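Local atomic coordinates of De novo designed switch protein caging a hemagglutinin binder (sCageHA267_1S) (PDB entry 7CBC), a protein that holds a hemagglutinin-binding module caged against a designed helical bundle, probably so that the binder stays masked until the switch is opened in a biosensor. Residues A[275-283]-A[305-313]; A[8-19]-A[104-115]. One frame throughout, in Å; residues are numbered along the deposited sequence.

Contact 2 joins two nearly parallel helices of the long designed bundle, whereas contact 1 lies within the small three-helix unit at the C-terminal end of the chain, consistent with the caged binder. Their centres are about 19 Å apart. The two nevertheless touch, because helix 274-284 lies on helix 3-46: Ile281 CG2 comes within 4.0 Å of Leu9 CD1, and Cys275 SG packs on Arg17 NH2 at 3.1 Å. Residues 275-283 thus use largely different sides for contact 1 and for the bundle, while residues 8-19 bridge the small unit and helix 99-142. An ethanol molecule, probably from the crystallisation liquor, lies about 3 Å from the Ser12 side chain in contact 2.

Contact 1 of 2, residues A[275-283]-A[305-313]; sequences CRIAAKIAA and EARDAVEYL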
loop_
_atom_site.group_PDB
_atom_site.type_symbol
_atom_site.label_atom_id
_atom_site.label_comp_id
_atom_site.label_asym_id
_atom_site.label_seq_id
_atom_site.Cartn_x
_atom_site.Cartn_y
_atom_site.Cartn_z
ATOM N N CYS A 275 7.310 -14.469 0.208
ATOM C CA CYS A 275 7.416 -15.843 0.685
ATOM C C CYS A 275 8.844 -16.363 0.566
ATOM O O CYS A 275 9.297 -17.129 1.424
ATOM C CB CYS A 275 6.422 -16.732 -0.068
ATOM S SG CYS A 275 4.661 -16.344 0.302
ATOM N N ARG A 276 9.578 -15.940 -0.464
ATOM C CA ARG A 276 10.987 -16.314 -0.560
ATOM C C ARG A 276 11.836 -15.549 0.445
ATOM O O ARG A 276 12.730 -16.127 1.077
ATOM C CB ARG A 276 11.510 -16.075 -1.977
ATOM C CG ARG A 276 10.965 -17.043 -3.017
ATOM C CD ARG A 276 11.569 -16.724 -4.365
ATOM N NE ARG A 276 11.053 -17.572 -5.435
ATOM C CZ ARG A 276 11.473 -17.503 -6.695
ATOM N NH1 ARG A 276 12.422 -16.630 -7.027
ATOM N NH2 ARG A 276 10.946 -18.301 -7.617
ATOM N N ILE A 277 11.582 -14.245 0.594
ATOM C CA ILE A 277 12.369 -13.437 1.524
ATOM C C ILE A 277 12.248 -13.991 2.937
ATOM O O ILE A 277 13.253 -14.172 3.637
ATOM C CB ILE A 277 11.947 -11.961 1.456
ATOM C CG1 ILE A 277 12.494 -11.324 0.188
ATOM C CG2 ILE A 277 12.479 -11.195 2.663
ATOM C CD1 ILE A 277 11.595 -10.307 -0.389
ATOM N N ALA A 278 11.016 -14.279 3.374
ATOM C CA ALA A 278 10.829 -14.912 4.675
ATOM C C ALA A 278 11.518 -16.266 4.724
ATOM O O ALA A 278 12.148 -16.615 5.729
ATOM C CB ALA A 278 9.340 -15.063 4.988
ATOM N N ALA A 279 11.393 -17.049 3.651
ATOM C CA ALA A 279 12.076 -18.333 3.589
ATOM C C ALA A 279 13.574 -18.164 3.792
ATOM O O ALA A 279 14.196 -18.947 4.517
ATOM C CB ALA A 279 11.785 -19.021 2.258
ATOM N N LYS A 280 14.169 -17.138 3.179
ATOM C CA LYS A 280 15.603 -16.917 3.359
ATOM C C LYS A 280 15.920 -16.530 4.795
ATOM O O LYS A 280 16.858 -17.068 5.402
ATOM C CB LYS A 280 16.110 -15.845 2.398
ATOM C CG LYS A 280 17.622 -15.708 2.412
ATOM C CD LYS A 280 18.123 -14.635 1.444
ATOM C CE LYS A 280 19.644 -14.465 1.572
ATOM N NZ LYS A 280 20.217 -13.470 0.625
ATOM N N ILE A 281 15.131 -15.613 5.363
ATOM C CA ILE A 281 15.314 -15.223 6.761
ATOM C C ILE A 281 15.241 -16.443 7.681
ATOM O O ILE A 281 16.111 -16.642 8.537
ATOM C CB ILE A 281 14.291 -14.141 7.152
ATOM C CG1 ILE A 281 14.679 -12.820 6.506
ATOM C CG2 ILE A 281 14.222 -13.974 8.666
ATOM C CD1 ILE A 281 13.602 -11.745 6.593
ATOM N N ALA A 282 14.220 -17.293 7.510
ATOM C CA ALA A 282 14.083 -18.451 8.394
ATOM C C ALA A 282 15.233 -19.432 8.238
ATOM O O ALA A 282 15.618 -20.094 9.207
ATOM C CB ALA A 282 12.770 -19.174 8.131
ATOM N N ALA A 283 15.763 -19.580 7.028
ATOM C CA ALA A 283 16.886 -20.488 6.844
ATOM C C ALA A 283 18.130 -19.957 7.543
ATOM O O ALA A 283 18.896 -20.729 8.131
ATOM C CB ALA A 283 17.140 -20.703 5.355
ATOM N N GLU A 305 3.230 -21.183 -3.101
ATOM C CA GLU A 305 4.274 -20.215 -2.797
ATOM C C GLU A 305 5.288 -20.798 -1.820
ATOM O O GLU A 305 6.498 -20.630 -2.005
ATOM C CB GLU A 305 3.646 -18.932 -2.239
ATOM C CG GLU A 305 2.943 -18.041 -3.270
ATOM C CD GLU A 305 2.077 -16.952 -2.634
ATOM O OE1 GLU A 305 1.475 -17.203 -1.568
ATOM O OE2 GLU A 305 1.995 -15.838 -3.201
ATOM N N ALA A 306 4.815 -21.493 -0.781
ATOM C CA ALA A 306 5.724 -22.060 0.213
ATOM C C ALA A 306 6.621 -23.124 -0.408
ATOM O O ALA A 306 7.847 -23.064 -0.276
ATOM C CB ALA A 306 4.936 -22.636 1.390
ATOM N N ARG A 307 6.025 -24.107 -1.092
ATOM C CA ARG A 307 6.818 -25.104 -1.811
ATOM C C ARG A 307 7.823 -24.434 -2.738
ATOM O O ARG A 307 8.986 -24.841 -2.808
ATOM C CB ARG A 307 5.888 -26.055 -2.579
ATOM C CG ARG A 307 6.499 -26.760 -3.793
ATOM C CD ARG A 307 6.149 -26.020 -5.093
ATOM N NE ARG A 307 7.099 -26.299 -6.171
ATOM C CZ ARG A 307 7.263 -25.524 -7.240
ATOM N NH1 ARG A 307 6.550 -24.412 -7.369
ATOM N NH2 ARG A 307 8.151 -25.849 -8.171
ATOM N N ASP A 308 7.402 -23.376 -3.432
ATOM C CA ASP A 308 8.322 -22.667 -4.318
ATOM C C ASP A 308 9.452 -22.003 -3.545
ATOM O O ASP A 308 10.580 -21.924 -4.035
ATOM C CB ASP A 308 7.585 -21.607 -5.130
ATOM C CG ASP A 308 8.546 -20.678 -5.849
ATOM O OD1 ASP A 308 9.073 -21.080 -6.906
ATOM O OD2 ASP A 308 8.821 -19.573 -5.330
ATOM N N ALA A 309 9.158 -21.480 -2.351
ATOM C CA ALA A 309 10.178 -20.761 -1.593
ATOM C C ALA A 309 11.233 -21.714 -1.031
ATOM O O ALA A 309 12.425 -21.387 -1.026
ATOM C CB ALA A 309 9.528 -19.947 -0.474
ATOM N N VAL A 310 10.820 -22.899 -0.569
ATOM C CA VAL A 310 11.793 -23.861 -0.051
ATOM C C VAL A 310 12.565 -24.514 -1.195
ATOM O O VAL A 310 13.792 -24.650 -1.129
ATOM C CB VAL A 310 11.108 -24.904 0.854
ATOM C CG1 VAL A 310 10.598 -24.239 2.109
ATOM C CG2 VAL A 310 9.967 -25.600 0.136
ATOM N N GLU A 311 11.865 -24.915 -2.266
ATOM C CA GLU A 311 12.551 -25.359 -3.476
ATOM C C GLU A 311 13.514 -24.292 -3.983
ATOM O O GLU A 311 14.583 -24.625 -4.508
ATOM C CB GLU A 311 11.533 -25.727 -4.563
ATOM C CG GLU A 311 10.913 -27.115 -4.387
ATOM C CD GLU A 311 9.889 -27.463 -5.463
ATOM O OE1 GLU A 311 9.137 -28.450 -5.284
ATOM O OE2 GLU A 311 9.830 -26.752 -6.494
ATOM N N TYR A 312 13.162 -23.010 -3.816
ATOM C CA TYR A 312 14.043 -21.921 -4.235
ATOM C C TYR A 312 15.312 -21.867 -3.390
ATOM O O TYR A 312 16.396 -21.593 -3.917
ATOM C CB TYR A 312 13.300 -20.583 -4.174
ATOM C CG TYR A 312 14.196 -19.373 -4.317
ATOM C CD1 TYR A 312 14.614 -18.946 -5.562
ATOM C CD2 TYR A 312 14.623 -18.660 -3.204
ATOM C CE1 TYR A 312 15.434 -17.833 -5.703
ATOM C CE2 TYR A 312 15.444 -17.547 -3.334
ATOM C CZ TYR A 312 15.847 -17.141 -4.587
ATOM O OH TYR A 312 16.661 -16.039 -4.733
ATOM N N LEU A 313 15.204 -22.107 -2.080
ATOM C CA LEU A 313 16.404 -22.126 -1.239
ATOM C C LEU A 313 17.348 -23.248 -1.652
ATOM O O LEU A 313 18.572 -23.060 -1.691
ATOM C CB LEU A 313 16.032 -22.267 0.241
ATOM C CG LEU A 313 15.334 -21.098 0.954
ATOM C CD1 LEU A 313 15.001 -21.481 2.399
ATOM C CD2 LEU A 313 16.183 -19.835 0.917
#
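Arg276 supplies the polar half of this helix pair, gripping Asp308 and lying on Tyr312. Its NE donates to Asp308 OD2 at 3.0 Å, nearly straight (163°) and onto the syn lone pair, with the acceptor in the guanidinium plane; NH2 adds weak bonds to both carboxylate oxygens of Asp308. The same guanidinium is stacked on the Tyr312 ring, planes 11° apart and centres 4.3 Å apart, while Arg276 CD makes a CH-pi contact 3.8 Å from the ring centroid. The arm, extended from CG to NE, brings both methylene and cation over one ring face. Replacing Arg276 by alanine would probably cost the Asp308 carboxylate its cationic mate in this contact and the Tyr312 ring the group stacked on it.

The apolar half sets alanines against one larger side chain, Leu313. Ala279 CB meets Ala309 CB at 3.7 Å, and Leu313 CD1 touches both Ala279 and Ala283. Helices 275-283 and 305-313 cross at -50°, their axes 8.6 Å apart.

At one end Cys275 SG packs against Glu305 CB (3.8 Å), and its disulfide to Cys301 ties it to the chain just before helix 303-315. The helices thus meet through an alanine and leucine patch flanked by a partly exposed ion pair.

Contact 2 of 2, residues A[8-19]-A[104-115]; sequences LLEASTKLQRLN and LLKAIAETQDLN
Asn19 and Gln112 reach toward each other from opposite directions and pair their amides through two reciprocal hydrogen bonds, the planes nearly coplanar at 30°. Gln112 NE2 donates to Asn19 OD1 at 3.0 Å, and Asn19 ND2 returns a bond to Gln112 OE1 at 3.1 Å, the latter in the carbonyl plane and on a lone pair. The bend of the Gln112 chain at chi2 (59°) turns its amide into this position. Asn115 ND2 of the same helix adds a second donor to Gln112 OE1 at 3.2 Å, tilted from the carbonyl plane, which should help fix the rotation of the glutamine amide. Leu18 CD2 packs beside Gln112 NE2.

One to three turns toward the N-termini, the contact becomes apolar. Leu15 crosses Ile108 at a slant, its CD1 resting 3.7 Å from Ile108 CG2 and also touching the aliphatic part of Gln112. Ile108 CD1 lies against Ser12 OG (3.2 Å). Leu8 forks over the other helix: CD1 meets Leu104 CD1 at 3.7 Å, the two side chains at about a right angle, while CD2 packs on Leu105 CB at 3.9 Å.

The axes run 8° from parallel and 10.7 Å apart, so the helices meet through side chains. Further hydrogen bonds tie the amide cluster to other helices of the bundle: Gln112 NE2 to Ser82 OG of helix 50-93, and Asn19 ND2 to Asn214 and Asn115 OD1 to Gln211, both on helix 195-239. Leu15 and Leu18 touch helix 50-93, and Gln16 and Thr111 touch helix 195-239, so the contact has both as neighbours.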
loop_
_atom_site.group_PDB
_atom_site.type_symbol
_atom_site.label_atom_id
_atom_site.label_comp_id
_atom_site.label_asym_id
_atom_site.label_seq_id
_atom_site.Cartn_x
_atom_site.Cartn_y
_atom_site.Cartn_z
ATOM N N LEU A 8 8.388 -14.179 17.808
ATOM C CA LEU A 8 8.572 -12.852 17.238
ATOM C C LEU A 8 8.565 -12.898 15.718
ATOM O O LEU A 8 7.825 -12.146 15.066
ATOM C CB LEU A 8 9.871 -12.241 17.754
ATOM C CG LEU A 8 9.769 -11.855 19.221
ATOM C CD1 LEU A 8 11.155 -11.621 19.824
ATOM C CD2 LEU A 8 8.890 -10.629 19.353
ATOM N N LEU A 9 9.374 -13.782 15.131
ATOM C CA LEU A 9 9.387 -13.907 13.680
ATOM C C LEU A 9 8.007 -14.280 13.153
ATOM O O LEU A 9 7.572 -13.776 12.116
ATOM C CB LEU A 9 10.428 -14.937 13.255
ATOM C CG LEU A 9 10.665 -15.119 11.760
ATOM C CD1 LEU A 9 11.121 -13.813 11.114
ATOM C CD2 LEU A 9 11.693 -16.223 11.524
ATOM N N GLU A 10 7.296 -15.145 13.873
ATOM C CA GLU A 10 5.950 -15.533 13.472
ATOM C C GLU A 10 4.996 -14.334 13.498
ATOM O O GLU A 10 4.152 -14.176 12.602
ATOM C CB GLU A 10 5.489 -16.666 14.392
ATOM C CG GLU A 10 4.051 -17.120 14.297
ATOM C CD GLU A 10 3.650 -17.905 15.557
ATOM O OE1 GLU A 10 2.581 -17.610 16.145
ATOM O OE2 GLU A 10 4.426 -18.800 15.977
ATOM N N ALA A 11 5.143 -13.450 14.486
ATOM C CA ALA A 11 4.377 -12.207 14.478
ATOM C C ALA A 11 4.726 -11.357 13.260
ATOM O O ALA A 11 3.837 -10.868 12.549
ATOM C CB ALA A 11 4.625 -11.428 15.769
ATOM N N SER A 12 6.023 -11.181 12.994
ATOM C CA SER A 12 6.448 -10.262 11.942
ATOM C C SER A 12 5.987 -10.722 10.565
ATOM O O SER A 12 5.489 -9.914 9.769
ATOM C CB SER A 12 7.965 -10.105 11.979
ATOM O OG SER A 12 8.323 -9.196 12.999
ATOM N N THR A 13 6.147 -12.007 10.255
ATOM C CA THR A 13 5.721 -12.486 8.942
ATOM C C THR A 13 4.203 -12.414 8.803
ATOM O O THR A 13 3.687 -11.997 7.754
ATOM C CB THR A 13 6.235 -13.910 8.695
ATOM O OG1 THR A 13 5.753 -14.797 9.711
ATOM C CG2 THR A 13 7.773 -13.950 8.708
ATOM N N LYS A 14 3.468 -12.774 9.854
ATOM C CA LYS A 14 2.013 -12.649 9.802
ATOM C C LYS A 14 1.581 -11.200 9.606
ATOM O O LYS A 14 0.623 -10.919 8.873
ATOM C CB LYS A 14 1.392 -13.226 11.071
ATOM C CG LYS A 14 1.355 -14.744 11.065
ATOM C CD LYS A 14 0.043 -15.282 11.594
ATOM C CE LYS A 14 0.125 -15.565 13.078
ATOM N NZ LYS A 14 -0.895 -16.590 13.484
ATOM N N LEU A 15 2.262 -10.266 10.272
ATOM C CA LEU A 15 1.960 -8.859 10.068
ATOM C C LEU A 15 2.313 -8.413 8.659
ATOM O O LEU A 15 1.620 -7.555 8.084
ATOM C CB LEU A 15 2.697 -8.016 11.099
ATOM C CG LEU A 15 2.124 -8.102 12.518
ATOM C CD1 LEU A 15 2.818 -7.080 13.367
ATOM C CD2 LEU A 15 0.615 -7.876 12.544
ATOM N N GLN A 16 3.376 -8.980 8.078
ATOM C CA GLN A 16 3.704 -8.621 6.706
ATOM C C GLN A 16 2.643 -9.134 5.738
ATOM O O GLN A 16 2.224 -8.404 4.833
ATOM C CB GLN A 16 5.086 -9.138 6.323
ATOM C CG GLN A 16 5.425 -8.841 4.874
ATOM C CD GLN A 16 6.907 -8.910 4.569
ATOM O OE1 GLN A 16 7.421 -9.958 4.176
ATOM N NE2 GLN A 16 7.601 -7.784 4.729
ATOM N N ARG A 17 2.176 -10.371 5.923
ATOM C CA ARG A 17 1.097 -10.881 5.079
ATOM C C ARG A 17 -0.112 -9.958 5.136
ATOM O O ARG A 17 -0.692 -9.592 4.103
ATOM C CB ARG A 17 0.714 -12.297 5.518
ATOM C CG ARG A 17 -0.360 -12.976 4.651
ATOM C CD ARG A 17 -0.083 -12.831 3.153
ATOM N NE ARG A 17 1.142 -13.495 2.708
ATOM C CZ ARG A 17 1.607 -13.434 1.463
ATOM N NH1 ARG A 17 0.937 -12.748 0.546
ATOM N NH2 ARG A 17 2.736 -14.054 1.135
ATOM N N LEU A 18 -0.499 -9.571 6.349
ATOM C CA LEU A 18 -1.607 -8.651 6.534
ATOM C C LEU A 18 -1.424 -7.388 5.703
ATOM O O LEU A 18 -2.352 -6.935 5.024
ATOM C CB LEU A 18 -1.719 -8.305 8.013
ATOM C CG LEU A 18 -2.829 -7.315 8.342
ATOM C CD1 LEU A 18 -3.522 -7.850 9.575
ATOM C CD2 LEU A 18 -2.284 -5.911 8.596
ATOM N N ASN A 19 -0.223 -6.804 5.758
ATOM C CA ASN A 19 0.066 -5.583 5.020
ATOM C C ASN A 19 0.008 -5.816 3.525
ATOM O O ASN A 19 -0.550 -4.992 2.790
ATOM C CB ASN A 19 1.429 -5.045 5.433
ATOM C CG ASN A 19 1.445 -4.581 6.865
ATOM O OD1 ASN A 19 0.431 -4.083 7.378
ATOM N ND2 ASN A 19 2.594 -4.723 7.527
ATOM N N LEU A 104 11.877 -6.285 21.504
ATOM C CA LEU A 104 11.630 -6.549 20.094
ATOM C C LEU A 104 10.150 -6.388 19.773
ATOM O O LEU A 104 9.787 -5.704 18.809
ATOM C CB LEU A 104 12.135 -7.944 19.734
ATOM C CG LEU A 104 13.659 -8.022 19.833
ATOM C CD1 LEU A 104 14.188 -9.455 19.807
ATOM C CD2 LEU A 104 14.245 -7.199 18.700
ATOM N N LEU A 105 9.280 -6.953 20.618
ATOM C CA LEU A 105 7.846 -6.903 20.357
ATOM C C LEU A 105 7.311 -5.478 20.398
ATOM O O LEU A 105 6.458 -5.110 19.582
ATOM C CB LEU A 105 7.090 -7.776 21.352
ATOM C CG LEU A 105 5.596 -7.846 21.023
ATOM C CD1 LEU A 105 5.358 -8.656 19.730
ATOM C CD2 LEU A 105 4.785 -8.409 22.190
ATOM N N LYS A 106 7.782 -4.658 21.341
ATOM C CA LYS A 106 7.378 -3.253 21.306
ATOM C C LYS A 106 7.825 -2.594 20.008
ATOM O O LYS A 106 7.109 -1.757 19.439
ATOM C CB LYS A 106 7.932 -2.504 22.515
ATOM C CG LYS A 106 7.795 -0.979 22.435
ATOM C CD LYS A 106 8.062 -0.304 23.795
ATOM C CE LYS A 106 9.553 -0.293 24.180
ATOM N NZ LYS A 106 10.341 0.727 23.420
ATOM N N ALA A 107 9.004 -2.969 19.511
ATOM C CA ALA A 107 9.455 -2.411 18.245
ATOM C C ALA A 107 8.587 -2.894 17.098
ATOM O O ALA A 107 8.390 -2.163 16.127
ATOM C CB ALA A 107 10.918 -2.769 17.994
ATOM N N ILE A 108 8.054 -4.109 17.188
ATOM C CA ILE A 108 7.176 -4.585 16.126
ATOM C C ILE A 108 5.825 -3.892 16.207
ATOM O O ILE A 108 5.229 -3.542 15.179
ATOM C CB ILE A 108 7.039 -6.113 16.208
ATOM C CG1 ILE A 108 8.377 -6.770 15.942
ATOM C CG2 ILE A 108 6.023 -6.640 15.207
ATOM C CD1 ILE A 108 8.252 -8.240 16.009
ATOM N N ALA A 109 5.316 -3.683 17.422
ATOM C CA ALA A 109 4.014 -3.039 17.556
ATOM C C ALA A 109 4.071 -1.591 17.096
ATOM O O ALA A 109 3.190 -1.138 16.356
ATOM C CB ALA A 109 3.519 -3.134 18.999
ATOM N N GLU A 110 5.096 -0.844 17.518
ATOM C CA GLU A 110 5.225 0.540 17.064
ATOM C C GLU A 110 5.367 0.620 15.557
ATOM O O GLU A 110 4.848 1.549 14.917
ATOM C CB GLU A 110 6.443 1.205 17.689
ATOM C CG GLU A 110 6.323 1.655 19.115
ATOM C CD GLU A 110 7.581 2.385 19.530
ATOM O OE1 GLU A 110 7.813 3.509 19.028
ATOM O OE2 GLU A 110 8.362 1.815 20.315
ATOM N N THR A 111 6.140 -0.296 14.979
ATOM C CA THR A 111 6.353 -0.244 13.541
ATOM C C THR A 111 5.059 -0.547 12.798
ATOM O O THR A 111 4.709 0.143 11.829
ATOM C CB THR A 111 7.469 -1.218 13.146
ATOM O OG1 THR A 111 8.730 -0.710 13.600
ATOM C CG2 THR A 111 7.536 -1.348 11.665
ATOM N N GLN A 112 4.304 -1.541 13.268
ATOM C CA GLN A 112 3.058 -1.859 12.592
ATOM C C GLN A 112 2.055 -0.724 12.702
ATOM O O GLN A 112 1.283 -0.492 11.773
ATOM C CB GLN A 112 2.480 -3.157 13.141
ATOM C CG GLN A 112 1.190 -3.598 12.490
ATOM C CD GLN A 112 1.304 -3.818 10.991
ATOM O OE1 GLN A 112 2.379 -3.694 10.395
ATOM N NE2 GLN A 112 0.177 -4.144 10.370
ATOM N N ASP A 113 2.056 0.013 13.809
ATOM C CA ASP A 113 1.147 1.145 13.885
ATOM C C ASP A 113 1.532 2.221 12.878
ATOM O O ASP A 113 0.652 2.867 12.294
ATOM C CB ASP A 113 1.115 1.700 15.305
ATOM C CG ASP A 113 0.081 2.794 15.475
ATOM O OD1 ASP A 113 0.473 3.977 15.473
ATOM O OD2 ASP A 113 -1.121 2.471 15.604
ATOM N N LEU A 114 2.835 2.411 12.639
ATOM C CA LEU A 114 3.259 3.330 11.580
ATOM C C LEU A 114 2.713 2.895 10.229
ATOM O O LEU A 114 2.200 3.717 9.454
ATOM C CB LEU A 114 4.783 3.403 11.507
ATOM C CG LEU A 114 5.585 4.048 12.626
ATOM C CD1 LEU A 114 7.053 4.017 12.226
ATOM C CD2 LEU A 114 5.109 5.474 12.873
ATOM N N ASN A 115 2.840 1.602 9.917
ATOM C CA ASN A 115 2.380 1.112 8.623
ATOM C C ASN A 115 0.896 1.395 8.422
ATOM O O ASN A 115 0.480 1.799 7.334
ATOM C CB ASN A 115 2.682 -0.381 8.498
ATOM C CG ASN A 115 4.170 -0.663 8.488
ATOM O OD1 ASN A 115 4.965 0.149 8.015
ATOM N ND2 ASN A 115 4.556 -1.808 9.020
#